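PDB 6N1L: fibronectin-binding protein BBK32 from Borrelia burgdorferi, which binds fibronectin and through this C1r-binding domain inhibits the classical pathway of complement, probably helping the Lyme disease spirochete evade host immunity. Local coordinates for residues T26-Y31 against L135-L140; T75-I80 against A107-L112. All blocks are in the same frame, centred on the assembly; numbering follows the deposited sequence.

Contact 1: residues T26-Y31 against L135-L140; sequences TITKIY and LMRDSL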
loop_
_atom_site.group_PDB
_atom_site.type_symbol
_atom_site.label_atom_id
_atom_site.label_comp_id
_atom_site.label_asym_id
_atom_site.label_seq_id
_atom_site.Cartn_x
_atom_site.Cartn_y
_atom_site.Cartn_z
ATOM N N THR A 26 -2.126 5.586 -1.163
ATOM C CA THR A 26 -2.258 4.323 -1.875
ATOM C C THR A 26 -2.333 3.150 -0.906
ATOM O O THR A 26 -3.127 2.226 -1.109
ATOM C CB THR A 26 -1.103 4.143 -2.856
ATOM O OG1 THR A 26 -1.026 5.296 -3.718
ATOM C CG2 THR A 26 -1.278 2.892 -3.690
ATOM N N ILE A 27 -1.493 3.151 0.133
ATOM C CA ILE A 27 -1.594 2.107 1.148
ATOM C C ILE A 27 -2.979 2.109 1.775
ATOM O O ILE A 27 -3.585 1.055 1.972
ATOM C CB ILE A 27 -0.494 2.273 2.209
ATOM C CG1 ILE A 27 0.852 1.967 1.559
ATOM C CG2 ILE A 27 -0.782 1.325 3.386
ATOM C CD1 ILE A 27 2.079 2.200 2.473
ATOM N N THR A 28 -3.507 3.290 2.098
ATOM C CA THR A 28 -4.832 3.337 2.708
ATOM C C THR A 28 -5.873 2.758 1.758
ATOM O O THR A 28 -6.771 2.020 2.185
ATOM C CB THR A 28 -5.181 4.774 3.108
ATOM O OG1 THR A 28 -4.192 5.274 4.025
ATOM C CG2 THR A 28 -6.536 4.841 3.781
ATOM N N LYS A 29 -5.727 3.032 0.457
ATOM C CA LYS A 29 -6.634 2.466 -0.541
ATOM C C LYS A 29 -6.565 0.941 -0.555
ATOM O O LYS A 29 -7.604 0.262 -0.606
ATOM C CB LYS A 29 -6.298 3.030 -1.920
ATOM C CG LYS A 29 -7.210 2.545 -3.038
ATOM C CD LYS A 29 -6.670 3.002 -4.387
ATOM C CE LYS A 29 -7.567 2.548 -5.530
ATOM N NZ LYS A 29 -6.979 2.899 -6.856
ATOM N N ILE A 30 -5.348 0.383 -0.490
ATOM C CA ILE A 30 -5.191 -1.065 -0.466
ATOM C C ILE A 30 -5.821 -1.645 0.798
ATOM O O ILE A 30 -6.511 -2.667 0.749
ATOM C CB ILE A 30 -3.708 -1.461 -0.574
ATOM C CG1 ILE A 30 -3.123 -1.073 -1.936
ATOM C CG2 ILE A 30 -3.557 -2.960 -0.399
ATOM C CD1 ILE A 30 -1.556 -1.100 -1.974
ATOM N N TYR A 31 -5.568 -1.015 1.953
ATOM C CA TYR A 31 -6.103 -1.554 3.200
ATOM C C TYR A 31 -7.631 -1.469 3.220
ATOM O O TYR A 31 -8.306 -2.396 3.682
ATOM C CB TYR A 31 -5.497 -0.824 4.406
ATOM C CG TYR A 31 -5.984 -1.378 5.714
ATOM C CD1 TYR A 31 -5.587 -2.637 6.141
ATOM C CD2 TYR A 31 -6.849 -0.654 6.515
ATOM C CE1 TYR A 31 -6.057 -3.169 7.324
ATOM C CE2 TYR A 31 -7.305 -1.168 7.710
ATOM C CZ TYR A 31 -6.908 -2.424 8.110
ATOM O OH TYR A 31 -7.379 -2.929 9.305
ATOM N N LEU A 135 2.477 -1.159 8.705
ATOM C CA LEU A 135 3.713 -0.663 9.305
ATOM C C LEU A 135 4.425 0.320 8.377
ATOM O O LEU A 135 4.982 1.333 8.831
ATOM C CB LEU A 135 4.616 -1.847 9.655
ATOM C CG LEU A 135 4.091 -2.670 10.834
ATOM C CD1 LEU A 135 4.779 -4.015 10.971
ATOM C CD2 LEU A 135 4.212 -1.846 12.118
ATOM N N MET A 136 4.438 0.013 7.082
ATOM C CA MET A 136 5.041 0.880 6.081
ATOM C C MET A 136 4.393 2.261 6.061
ATOM O O MET A 136 5.085 3.281 5.965
ATOM C CB MET A 136 4.931 0.201 4.717
ATOM C CG MET A 136 5.568 0.960 3.574
ATOM S SD MET A 136 5.377 0.027 2.042
ATOM C CE MET A 136 6.386 -1.407 2.399
ATOM N N ARG A 137 3.057 2.323 6.146
ATOM C CA ARG A 137 2.397 3.625 6.192
ATOM C C ARG A 137 2.872 4.437 7.392
ATOM O O ARG A 137 3.086 5.649 7.283
ATOM C CB ARG A 137 0.879 3.442 6.242
ATOM C CG ARG A 137 0.101 4.741 6.168
ATOM C CD ARG A 137 -1.415 4.460 6.068
ATOM N NE ARG A 137 -1.896 3.751 7.250
ATOM C CZ ARG A 137 -3.168 3.407 7.461
ATOM N NH1 ARG A 137 -4.105 3.699 6.569
ATOM N NH2 ARG A 137 -3.504 2.774 8.574
ATOM N N ASP A 138 3.035 3.782 8.544
ATOM C CA ASP A 138 3.551 4.472 9.724
ATOM C C ASP A 138 4.972 4.971 9.488
ATOM O O ASP A 138 5.300 6.116 9.827
ATOM C CB ASP A 138 3.506 3.541 10.936
ATOM C CG ASP A 138 2.088 3.341 11.471
ATOM O OD1 ASP A 138 1.173 4.080 11.047
ATOM O OD2 ASP A 138 1.905 2.440 12.315
ATOM N N SER A 139 5.820 4.139 8.878
ATOM C CA SER A 139 7.188 4.569 8.582
ATOM C C SER A 139 7.202 5.741 7.611
ATOM O O SER A 139 8.006 6.671 7.759
ATOM C CB SER A 139 8.013 3.407 8.016
ATOM O OG SER A 139 8.081 2.309 8.907
ATOM N N LEU A 140 6.328 5.716 6.601
ATOM C CA LEU A 140 6.233 6.849 5.688
ATOM C C LEU A 140 5.779 8.115 6.404
ATOM O O LEU A 140 6.201 9.218 6.037
ATOM C CB LEU A 140 5.274 6.524 4.537
ATOM C CG LEU A 140 5.762 5.432 3.577
ATOM C CD1 LEU A 140 4.644 5.047 2.607
ATOM C CD2 LEU A 140 7.007 5.886 2.806
#
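I27 and R137 face each other where helix 9-44 and helix 122-147 run antiparallel; over these segments the axes come within 10.2 Å at 159° between their directions, and the CA atoms of I27 and R137 are 6.6 Å apart. I27 supplies the apolar side of the contact. Its CG1 branch lies anti to the carbonyl carbon (chi1 -69°) and is extended at chi2, which carries CD1 across to the opposite helix, where it meets L140 CD1 at 3.8 Å and M136 CG at 3.9 Å and also lies close to the backbone N of R137. The other branch, CG2, packs alongside the aliphatic stem of R137, 3.9 Å from its CB. Beyond that stem the arginine bends at chi3 (62°) and turns its guanidinium toward T28. R137 NH1 donates a fairly straight hydrogen bond of 3.0 Å to T28 OG1, which sits almost exactly in the guanidinium plane, at its edge. The same OG1 also bonds the carbonyl O of I24 one turn earlier, so two partners fix the hydroxyl's rotation, and R137 rests against the I24 side chain as well. The contact thus grades from a buried side, I27 with M136 and L140, to a partly exposed one, T28 with R137. Just before this segment in helix 122-147, I133 also touches I27 and extends the apolar seam. Near-antiparallel helices packed through aliphatic side chains are characteristic of a helical bundle; this pair, with its added R137-T28 bond, brings together the first and last helices of the all-helical complement-inhibitory domain.

Contact 2: residues T75-I80 against A107-L112; sequences TLLNYI and AEIKTL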
loop_
_atom_site.group_PDB
_atom_site.type_symbol
_atom_site.label_atom_id
_atom_site.label_comp_id
_atom_site.label_asym_id
_atom_site.label_seq_id
_atom_site.Cartn_x
_atom_site.Cartn_y
_atom_site.Cartn_z
ATOM N N THR A 75 1.446 1.199 -8.357
ATOM C CA THR A 75 1.300 2.617 -8.046
ATOM C C THR A 75 2.109 2.977 -6.798
ATOM O O THR A 75 2.845 3.973 -6.780
ATOM C CB THR A 75 -0.171 2.967 -7.841
ATOM O OG1 THR A 75 -0.900 2.785 -9.068
ATOM C CG2 THR A 75 -0.323 4.396 -7.365
ATOM N N LEU A 76 1.996 2.150 -5.754
ATOM C CA LEU A 76 2.761 2.387 -4.526
ATOM C C LEU A 76 4.266 2.365 -4.790
ATOM O O LEU A 76 4.994 3.265 -4.351
ATOM C CB LEU A 76 2.378 1.344 -3.474
ATOM C CG LEU A 76 3.193 1.313 -2.173
ATOM C CD1 LEU A 76 3.130 2.651 -1.452
ATOM C CD2 LEU A 76 2.630 0.216 -1.277
ATOM N N LEU A 77 4.757 1.329 -5.474
ATOM C CA LEU A 77 6.179 1.246 -5.793
ATOM C C LEU A 77 6.642 2.474 -6.569
ATOM O O LEU A 77 7.678 3.080 -6.252
ATOM C CB LEU A 77 6.465 -0.028 -6.586
ATOM C CG LEU A 77 7.923 -0.335 -6.923
ATOM C CD1 LEU A 77 8.811 -0.348 -5.656
ATOM C CD2 LEU A 77 8.047 -1.641 -7.704
ATOM N N ASN A 78 5.882 2.856 -7.597
ATOM C CA ASN A 78 6.294 3.991 -8.419
ATOM C C ASN A 78 6.411 5.269 -7.598
ATOM O O ASN A 78 7.374 6.029 -7.766
ATOM C CB ASN A 78 5.320 4.180 -9.583
ATOM C CG ASN A 78 5.456 3.097 -10.636
ATOM O OD1 ASN A 78 6.440 2.362 -10.659
ATOM N ND2 ASN A 78 4.465 3.007 -11.533
ATOM N N TYR A 79 5.450 5.529 -6.703
ATOM C CA TYR A 79 5.542 6.721 -5.867
ATOM C C TYR A 79 6.806 6.686 -5.009
ATOM O O TYR A 79 7.494 7.706 -4.862
ATOM C CB TYR A 79 4.303 6.855 -4.981
ATOM C CG TYR A 79 3.090 7.466 -5.668
ATOM C CD1 TYR A 79 3.213 8.607 -6.460
ATOM C CD2 TYR A 79 1.825 6.902 -5.524
ATOM C CE1 TYR A 79 2.104 9.168 -7.087
ATOM C CE2 TYR A 79 0.718 7.451 -6.144
ATOM C CZ TYR A 79 0.860 8.585 -6.922
ATOM O OH TYR A 79 -0.245 9.127 -7.534
ATOM N N ILE A 80 7.136 5.524 -4.441
ATOM C CA ILE A 80 8.330 5.435 -3.598
ATOM C C ILE A 80 9.598 5.522 -4.442
ATOM O O ILE A 80 10.604 6.107 -4.017
ATOM C CB ILE A 80 8.299 4.146 -2.750
ATOM C CG1 ILE A 80 7.130 4.198 -1.763
ATOM C CG2 ILE A 80 9.624 3.937 -1.989
ATOM C CD1 ILE A 80 7.128 5.427 -0.897
ATOM N N ALA A 107 12.684 -1.475 -1.053
ATOM C CA ALA A 107 13.042 -2.892 -1.090
ATOM C C ALA A 107 11.930 -3.763 -0.505
ATOM O O ALA A 107 11.616 -4.834 -1.045
ATOM C CB ALA A 107 14.361 -3.114 -0.348
ATOM N N GLU A 108 11.306 -3.309 0.586
ATOM C CA GLU A 108 10.202 -4.064 1.179
ATOM C C GLU A 108 9.028 -4.181 0.216
ATOM O O GLU A 108 8.399 -5.243 0.121
ATOM C CB GLU A 108 9.755 -3.411 2.494
ATOM C CG GLU A 108 8.481 -4.026 3.149
ATOM C CD GLU A 108 8.691 -5.402 3.774
ATOM O OE1 GLU A 108 9.861 -5.819 3.912
ATOM O OE2 GLU A 108 7.682 -6.065 4.139
ATOM N N ILE A 109 8.713 -3.101 -0.512
ATOM C CA ILE A 109 7.598 -3.155 -1.465
ATOM C C ILE A 109 7.857 -4.224 -2.517
ATOM O O ILE A 109 6.950 -4.977 -2.904
ATOM C CB ILE A 109 7.361 -1.770 -2.108
ATOM C CG1 ILE A 109 6.879 -0.783 -1.058
ATOM C CG2 ILE A 109 6.299 -1.847 -3.213
ATOM C CD1 ILE A 109 6.786 0.632 -1.543
ATOM N N LYS A 110 9.109 -4.334 -2.971
ATOM C CA LYS A 110 9.428 -5.355 -3.958
ATOM C C LYS A 110 9.228 -6.750 -3.384
ATOM O O LYS A 110 8.743 -7.650 -4.082
ATOM C CB LYS A 110 10.855 -5.162 -4.468
ATOM C CG LYS A 110 10.979 -3.958 -5.404
ATOM C CD LYS A 110 12.417 -3.764 -5.868
ATOM C CE LYS A 110 12.589 -2.394 -6.503
ATOM N NZ LYS A 110 13.988 -1.894 -6.359
ATOM N N THR A 111 9.558 -6.938 -2.104
ATOM C CA THR A 111 9.342 -8.229 -1.454
ATOM C C THR A 111 7.858 -8.565 -1.366
ATOM O O THR A 111 7.455 -9.717 -1.576
ATOM C CB THR A 111 9.971 -8.223 -0.061
ATOM O OG1 THR A 111 11.385 -8.040 -0.183
ATOM C CG2 THR A 111 9.714 -9.540 0.658
ATOM N N LEU A 112 7.028 -7.567 -1.065
ATOM C CA LEU A 112 5.584 -7.790 -1.004
ATOM C C LEU A 112 5.005 -8.115 -2.374
ATOM O O LEU A 112 4.102 -8.951 -2.488
ATOM C CB LEU A 112 4.897 -6.556 -0.413
ATOM C CG LEU A 112 5.318 -6.168 1.008
ATOM C CD1 LEU A 112 4.516 -4.946 1.474
ATOM C CD2 LEU A 112 5.126 -7.335 1.971
#
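I109 meets L76, L77 and I80 through both of its branches: CG1 is anti to the carbonyl carbon (chi1 -66°) and extended to CD1, while CG2 is anti to the backbone N. In L76 and L77 it is CG that lies anti to N, and this sets the tip of L77 beside I109 although its CB leaves the helix at a slant to the partner. The setting is an antiparallel helix pair within a helical bundle, formed by consecutive helices 66-87 and 93-117, whose short segments have axes 10.0 Å apart and directions 163° from each other. CD1 of I109 enters between two residues one helical turn apart, 3.7 Å from L76 CG and 3.6 Å from I80 CG1. Its CG2 touches L77 CD1 at 3.8 Å, with L77 CB equally near. One isoleucine therefore touches three residues of the facing helix, L76, L77 and I80, and its contacts with them are all between aliphatic carbons. On the inner side A23 of helix 9-44 covers L76 and I80, while M136 of helix 122-147 lies on I109, so the seam continues into the bundle interior. Toward the surface, the methylenes of K110 border L77, and its NZ forms a salt bridge with E106 of its own helix. L77 also touches E106 and I113 of helix 93-117. At this outer margin the nearest approach is that of K110 CG to L77 CD1, 4.2 Å.

In the fold
Both contacts are buried antiparallel helix pairs, their centres 11 Å apart, but they hold different elements: contact 1 joins helices 9-44 and 122-147, whereas contact 2 joins helices 66-87 and 93-117 and is nested inside the loop that contact 1 closes. Contact 1 lies nearer the centre of the chain, yet it includes a polar bond at its partly exposed side; contact 2 meets through aliphatic groups, with a lysine stem at its exposed margin. The two merge directly: M136 SD packs 3.5 Å from I109 CG1, L140 CD2 lies 3.7 Å from I80 CD1, and T26 touches Y79, making one continuous four-helix interior.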